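Local atomic coordinates of adenine phosphoribosyltransferase (PDB entry 1QB7), a protein that probably catalyses the transfer of a phosphoribosyl group from 5-phospho-alpha-D-ribose 1-diphosphate to adenine, giving AMP and diphosphate in purine salvage. Residues P1-D13 / Y194-D206. Residues are numbered along the deposited sequence; the frame is centred on the assembly and turned at random.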
loop_
_atom_site.group_PDB
_atom_site.type_symbol
_atom_site.label_atom_id
_atom_site.label_comp_id
_atom_site.label_asym_id
_atom_site.label_seq_id
_atom_site.Cartn_x
_atom_site.Cartn_y
_atom_site.Cartn_z
ATOM N N PRO A 1 -15.150 18.529 13.766
ATOM C CA PRO A 1 -13.832 19.133 14.057
ATOM C C PRO A 1 -12.986 18.278 15.002
ATOM O O PRO A 1 -13.498 17.391 15.690
ATOM C CB PRO A 1 -14.111 20.506 14.665
ATOM C CG PRO A 1 -15.491 20.306 15.251
ATOM C CD PRO A 1 -16.219 19.430 14.227
ATOM N N PHE A 2 -11.686 18.557 15.026
ATOM C CA PHE A 2 -10.751 17.834 15.875
ATOM C C PHE A 2 -10.646 18.460 17.265
ATOM O O PHE A 2 -10.440 19.665 17.398
ATOM C CB PHE A 2 -9.376 17.772 15.207
ATOM C CG PHE A 2 -9.319 16.832 14.037
ATOM C CD1 PHE A 2 -9.071 15.472 14.233
ATOM C CD2 PHE A 2 -9.537 17.292 12.743
ATOM C CE1 PHE A 2 -9.046 14.585 13.157
ATOM C CE2 PHE A 2 -9.513 16.411 11.660
ATOM C CZ PHE A 2 -9.268 15.056 11.869
ATOM N N LYS A 3 -10.819 17.629 18.287
ATOM C CA LYS A 3 -10.752 18.051 19.683
ATOM C C LYS A 3 -9.414 17.643 20.284
ATOM O O LYS A 3 -8.939 16.535 20.052
ATOM C CB LYS A 3 -11.873 17.383 20.479
ATOM C CG LYS A 3 -13.254 17.710 19.963
ATOM C CD LYS A 3 -14.338 16.929 20.684
ATOM C CE LYS A 3 -14.381 17.252 22.158
ATOM N NZ LYS A 3 -15.633 16.734 22.772
ATOM N N GLU A 4 -8.820 18.529 21.075
ATOM C CA GLU A 4 -7.540 18.241 21.710
ATOM C C GLU A 4 -7.716 17.361 22.945
ATOM O O GLU A 4 -8.083 17.848 24.009
ATOM C CB GLU A 4 -6.850 19.543 22.106
ATOM C CG GLU A 4 -5.459 19.344 22.669
ATOM C CD GLU A 4 -4.865 20.618 23.227
ATOM O OE1 GLU A 4 -5.057 21.688 22.616
ATOM O OE2 GLU A 4 -4.201 20.550 24.280
ATOM N N VAL A 5 -7.431 16.071 22.805
ATOM C CA VAL A 5 -7.562 15.123 23.911
ATOM C C VAL A 5 -6.383 15.170 24.882
ATOM O O VAL A 5 -6.499 14.767 26.037
ATOM C CB VAL A 5 -7.783 13.686 23.397
ATOM C CG1 VAL A 5 -9.063 13.630 22.604
ATOM C CG2 VAL A 5 -6.611 13.224 22.543
ATOM N N SER A 6 -5.249 15.648 24.388
ATOM C CA SER A 6 -4.026 15.813 25.167
ATOM C C SER A 6 -3.192 16.771 24.317
ATOM O O SER A 6 -3.505 16.985 23.140
ATOM C CB SER A 6 -3.310 14.474 25.396
ATOM O OG SER A 6 -2.700 13.986 24.218
ATOM N N PRO A 7 -2.138 17.378 24.894
ATOM C CA PRO A 7 -1.285 18.324 24.156
ATOM C C PRO A 7 -0.904 17.894 22.734
ATOM O O PRO A 7 -0.275 16.857 22.540
ATOM C CB PRO A 7 -0.059 18.435 25.053
ATOM C CG PRO A 7 -0.649 18.283 26.427
ATOM C CD PRO A 7 -1.601 17.133 26.246
ATOM N N ASN A 8 -1.333 18.682 21.750
ATOM C CA ASN A 8 -1.038 18.421 20.337
ATOM C C ASN A 8 -1.454 17.059 19.800
ATOM O O ASN A 8 -0.818 16.502 18.901
ATOM C CB ASN A 8 0.443 18.658 20.043
ATOM C CG ASN A 8 0.725 20.082 19.668
ATOM O OD1 ASN A 8 1.624 20.716 20.222
ATOM N ND2 ASN A 8 -0.048 20.607 18.723
ATOM N N SER A 9 -2.527 16.529 20.357
ATOM C CA SER A 9 -3.051 15.252 19.925
ATOM C C SER A 9 -4.552 15.474 19.806
ATOM O O SER A 9 -5.223 15.767 20.793
ATOM C CB SER A 9 -2.712 14.177 20.945
ATOM O OG SER A 9 -3.075 12.905 20.452
ATOM N N PHE A 10 -5.056 15.394 18.578
ATOM C CA PHE A 10 -6.467 15.638 18.295
ATOM C C PHE A 10 -7.261 14.431 17.818
ATOM O O PHE A 10 -6.757 13.582 17.084
ATOM C CB PHE A 10 -6.601 16.771 17.271
ATOM C CG PHE A 10 -5.904 18.041 17.677
ATOM C CD1 PHE A 10 -4.521 18.160 17.566
ATOM C CD2 PHE A 10 -6.626 19.116 18.186
ATOM C CE1 PHE A 10 -3.869 19.330 17.954
ATOM C CE2 PHE A 10 -5.981 20.289 18.578
ATOM C CZ PHE A 10 -4.600 20.395 18.463
ATOM N N LEU A 11 -8.524 14.386 18.225
ATOM C CA LEU A 11 -9.420 13.303 17.854
ATOM C C LEU A 11 -10.678 13.884 17.228
ATOM O O LEU A 11 -11.246 14.845 17.745
ATOM C CB LEU A 11 -9.789 12.488 19.090
ATOM C CG LEU A 11 -10.757 11.323 18.901
ATOM C CD1 LEU A 11 -10.147 10.257 17.990
ATOM C CD2 LEU A 11 -11.080 10.745 20.267
ATOM N N LEU A 12 -11.087 13.322 16.094
ATOM C CA LEU A 12 -12.282 13.779 15.405
ATOM C C LEU A 12 -13.484 13.596 16.333
ATOM O O LEU A 12 -13.634 12.554 16.966
ATOM C CB LEU A 12 -12.481 12.979 14.117
ATOM C CG LEU A 12 -13.653 13.396 13.228
ATOM C CD1 LEU A 12 -13.478 14.843 12.788
ATOM C CD2 LEU A 12 -13.760 12.465 12.028
ATOM N N ASP A 13 -14.299 14.637 16.460
ATOM C CA ASP A 13 -15.481 14.579 17.312
ATOM C C ASP A 13 -16.358 13.419 16.825
ATOM O O ASP A 13 -16.661 13.325 15.634
ATOM C CB ASP A 13 -16.219 15.922 17.244
ATOM C CG ASP A 13 -17.489 15.930 18.053
ATOM O OD1 ASP A 13 -17.416 16.065 19.291
ATOM O OD2 ASP A 13 -18.565 15.803 17.446
ATOM N N TYR A 194 9.957 17.125 20.026
ATOM C CA TYR A 194 8.869 16.944 19.068
ATOM C C TYR A 194 7.534 17.431 19.633
ATOM O O TYR A 194 6.470 17.107 19.104
ATOM C CB TYR A 194 8.767 15.476 18.655
ATOM C CG TYR A 194 10.006 14.957 17.961
ATOM C CD1 TYR A 194 10.438 15.509 16.749
ATOM C CD2 TYR A 194 10.751 13.910 18.509
ATOM C CE1 TYR A 194 11.578 15.033 16.105
ATOM C CE2 TYR A 194 11.892 13.429 17.871
ATOM C CZ TYR A 194 12.298 13.994 16.670
ATOM O OH TYR A 194 13.423 13.517 16.038
ATOM N N LYS A 195 7.615 18.245 20.686
ATOM C CA LYS A 195 6.455 18.810 21.365
ATOM C C LYS A 195 5.480 19.493 20.420
ATOM O O LYS A 195 4.274 19.446 20.638
ATOM C CB LYS A 195 6.913 19.820 22.422
ATOM C CG LYS A 195 5.785 20.501 23.182
ATOM C CD LYS A 195 6.297 21.674 24.016
ATOM C CE LYS A 195 5.145 22.450 24.651
ATOM N NZ LYS A 195 5.616 23.642 25.418
ATOM N N ASP A 196 6.005 20.112 19.366
ATOM C CA ASP A 196 5.176 20.824 18.402
ATOM C C ASP A 196 4.605 19.984 17.266
ATOM O O ASP A 196 3.925 20.519 16.391
ATOM C CB ASP A 196 5.929 22.036 17.833
ATOM C CG ASP A 196 6.239 23.088 18.893
ATOM O OD1 ASP A 196 5.359 23.365 19.742
ATOM O OD2 ASP A 196 7.362 23.636 18.879
ATOM N N ILE A 197 4.874 18.679 17.279
ATOM C CA ILE A 197 4.364 17.784 16.244
ATOM C C ILE A 197 2.897 17.482 16.519
ATOM O O ILE A 197 2.556 16.981 17.586
ATOM C CB ILE A 197 5.127 16.428 16.205
ATOM C CG1 ILE A 197 6.619 16.644 15.915
ATOM C CG2 ILE A 197 4.495 15.494 15.169
ATOM C CD1 ILE A 197 6.916 17.331 14.595
ATOM N N LYS A 198 2.034 17.773 15.552
ATOM C CA LYS A 198 0.613 17.517 15.710
ATOM C C LYS A 198 0.220 16.100 15.281
ATOM O O LYS A 198 0.672 15.598 14.251
ATOM C CB LYS A 198 -0.212 18.535 14.926
ATOM C CG LYS A 198 -1.697 18.291 15.053
ATOM C CD LYS A 198 -2.529 19.199 14.170
ATOM C CE LYS A 198 -2.473 20.639 14.625
ATOM N NZ LYS A 198 -3.371 21.479 13.792
ATOM N N PHE A 199 -0.596 15.457 16.110
ATOM C CA PHE A 199 -1.104 14.121 15.841
ATOM C C PHE A 199 -2.615 14.214 15.693
ATOM O O PHE A 199 -3.276 14.836 16.521
ATOM C CB PHE A 199 -0.803 13.174 17.010
ATOM C CG PHE A 199 0.633 12.756 17.107
ATOM C CD1 PHE A 199 1.544 13.517 17.829
ATOM C CD2 PHE A 199 1.077 11.603 16.466
ATOM C CE1 PHE A 199 2.880 13.137 17.914
ATOM C CE2 PHE A 199 2.413 11.209 16.541
ATOM C CZ PHE A 199 3.316 11.979 17.266
ATOM N N ILE A 200 -3.160 13.653 14.619
ATOM C CA ILE A 200 -4.608 13.641 14.433
ATOM C C ILE A 200 -5.066 12.219 14.112
ATOM O O ILE A 200 -4.374 11.468 13.416
ATOM C CB ILE A 200 -5.116 14.618 13.329
ATOM C CG1 ILE A 200 -4.630 14.185 11.950
ATOM C CG2 ILE A 200 -4.703 16.051 13.642
ATOM C CD1 ILE A 200 -5.460 14.745 10.818
ATOM N N SER A 201 -6.201 11.834 14.689
ATOM C CA SER A 201 -6.787 10.515 14.473
ATOM C C SER A 201 -8.269 10.691 14.178
ATOM O O SER A 201 -8.896 11.629 14.676
ATOM C CB SER A 201 -6.604 9.636 15.711
ATOM O OG SER A 201 -7.038 8.314 15.469
ATOM N N LEU A 202 -8.823 9.790 13.370
ATOM C CA LEU A 202 -10.233 9.852 13.007
ATOM C C LEU A 202 -11.121 9.064 13.976
ATOM O O LEU A 202 -12.312 9.354 14.109
ATOM C CB LEU A 202 -10.430 9.349 11.577
ATOM C CG LEU A 202 -9.549 10.022 10.517
ATOM C CD1 LEU A 202 -9.749 9.343 9.175
ATOM C CD2 LEU A 202 -9.858 11.514 10.433
ATOM N N LEU A 203 -10.533 8.087 14.660
ATOM C CA LEU A 203 -11.269 7.265 15.612
ATOM C C LEU A 203 -10.336 6.701 16.678
ATOM O O LEU A 203 -9.186 6.376 16.398
ATOM C CB LEU A 203 -11.963 6.103 14.894
ATOM C CG LEU A 203 -12.955 5.292 15.738
ATOM C CD1 LEU A 203 -14.252 6.075 15.885
ATOM C CD2 LEU A 203 -13.238 3.938 15.104
ATOM N N SER A 204 -10.835 6.618 17.908
ATOM C CA SER A 204 -10.077 6.054 19.019
ATOM C C SER A 204 -10.533 4.605 19.168
ATOM O O SER A 204 -11.718 4.317 19.020
ATOM C CB SER A 204 -10.382 6.804 20.316
ATOM O OG SER A 204 -9.930 6.062 21.436
ATOM N N ASP A 205 -9.617 3.695 19.483
ATOM C CA ASP A 205 -10.027 2.303 19.639
ATOM C C ASP A 205 -11.001 2.129 20.812
ATOM O O ASP A 205 -11.645 1.092 20.936
ATOM C CB ASP A 205 -8.822 1.359 19.757
ATOM C CG ASP A 205 -8.180 1.394 21.121
ATOM O OD1 ASP A 205 -8.026 2.503 21.681
ATOM O OD2 ASP A 205 -7.820 0.306 21.623
ATOM N N ASP A 206 -11.120 3.156 21.655
ATOM C CA ASP A 206 -12.053 3.111 22.774
ATOM C C ASP A 206 -13.479 3.103 22.247
ATOM O O ASP A 206 -14.406 2.712 22.955
ATOM C CB ASP A 206 -11.845 4.296 23.718
ATOM C CG ASP A 206 -12.761 4.243 24.944
ATOM O OD1 ASP A 206 -12.741 3.215 25.658
ATOM O OD2 ASP A 206 -13.515 5.214 25.184
HETATM O O HOH W 1 -13.677 9.892 16.328
#
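Phe10 N donates to Phe199 O at 2.8 Å in an almost straight bond (176°), one of four that join strand 9-12 in parallel to strand 199-201. The N-terminal hairpin, 2-4 with 9-12, thereby adds two strands to the mixed sheet of this type I phosphoribosyltransferase beyond 199-201, and 2-4 becomes an outermost strand within the chain. Phe199 N to Asn8 O, Ser201 N to Phe10 O and Leu12 N to Ser201 O complete the parallel pairing.

Phe2, Phe10, Ile200 and the methylenes of Lys198 share one sheet face. Lys198 crosses Phe10 at about a right angle, its CG 3.8 Å from Phe10 CE1. Phe2, reaching over from the outer strand, sets CE1 3.9 Å from Ile200 CB and CZ 3.9 Å from Leu202 CD2. Its ring edge meets Ser201 O in plane, while Leu12 CD1 lies over the centre of one face. Helix 51-67 covers this side, with Arg64 on Phe2 and Phe60 on Leu12.

On the other face, a chi1 of 178° swings Leu11 CG away from the backbone N, and CD1 reaches past the corner at Leu202 to within 3.7 Å of Ser204 N. Ser9 and Phe199 pack here against helix 182-192. Just past the last bridge, where the chain turns at Leu202, one water donates to both Leu12 O and Leu202 O, each at 2.7 Å.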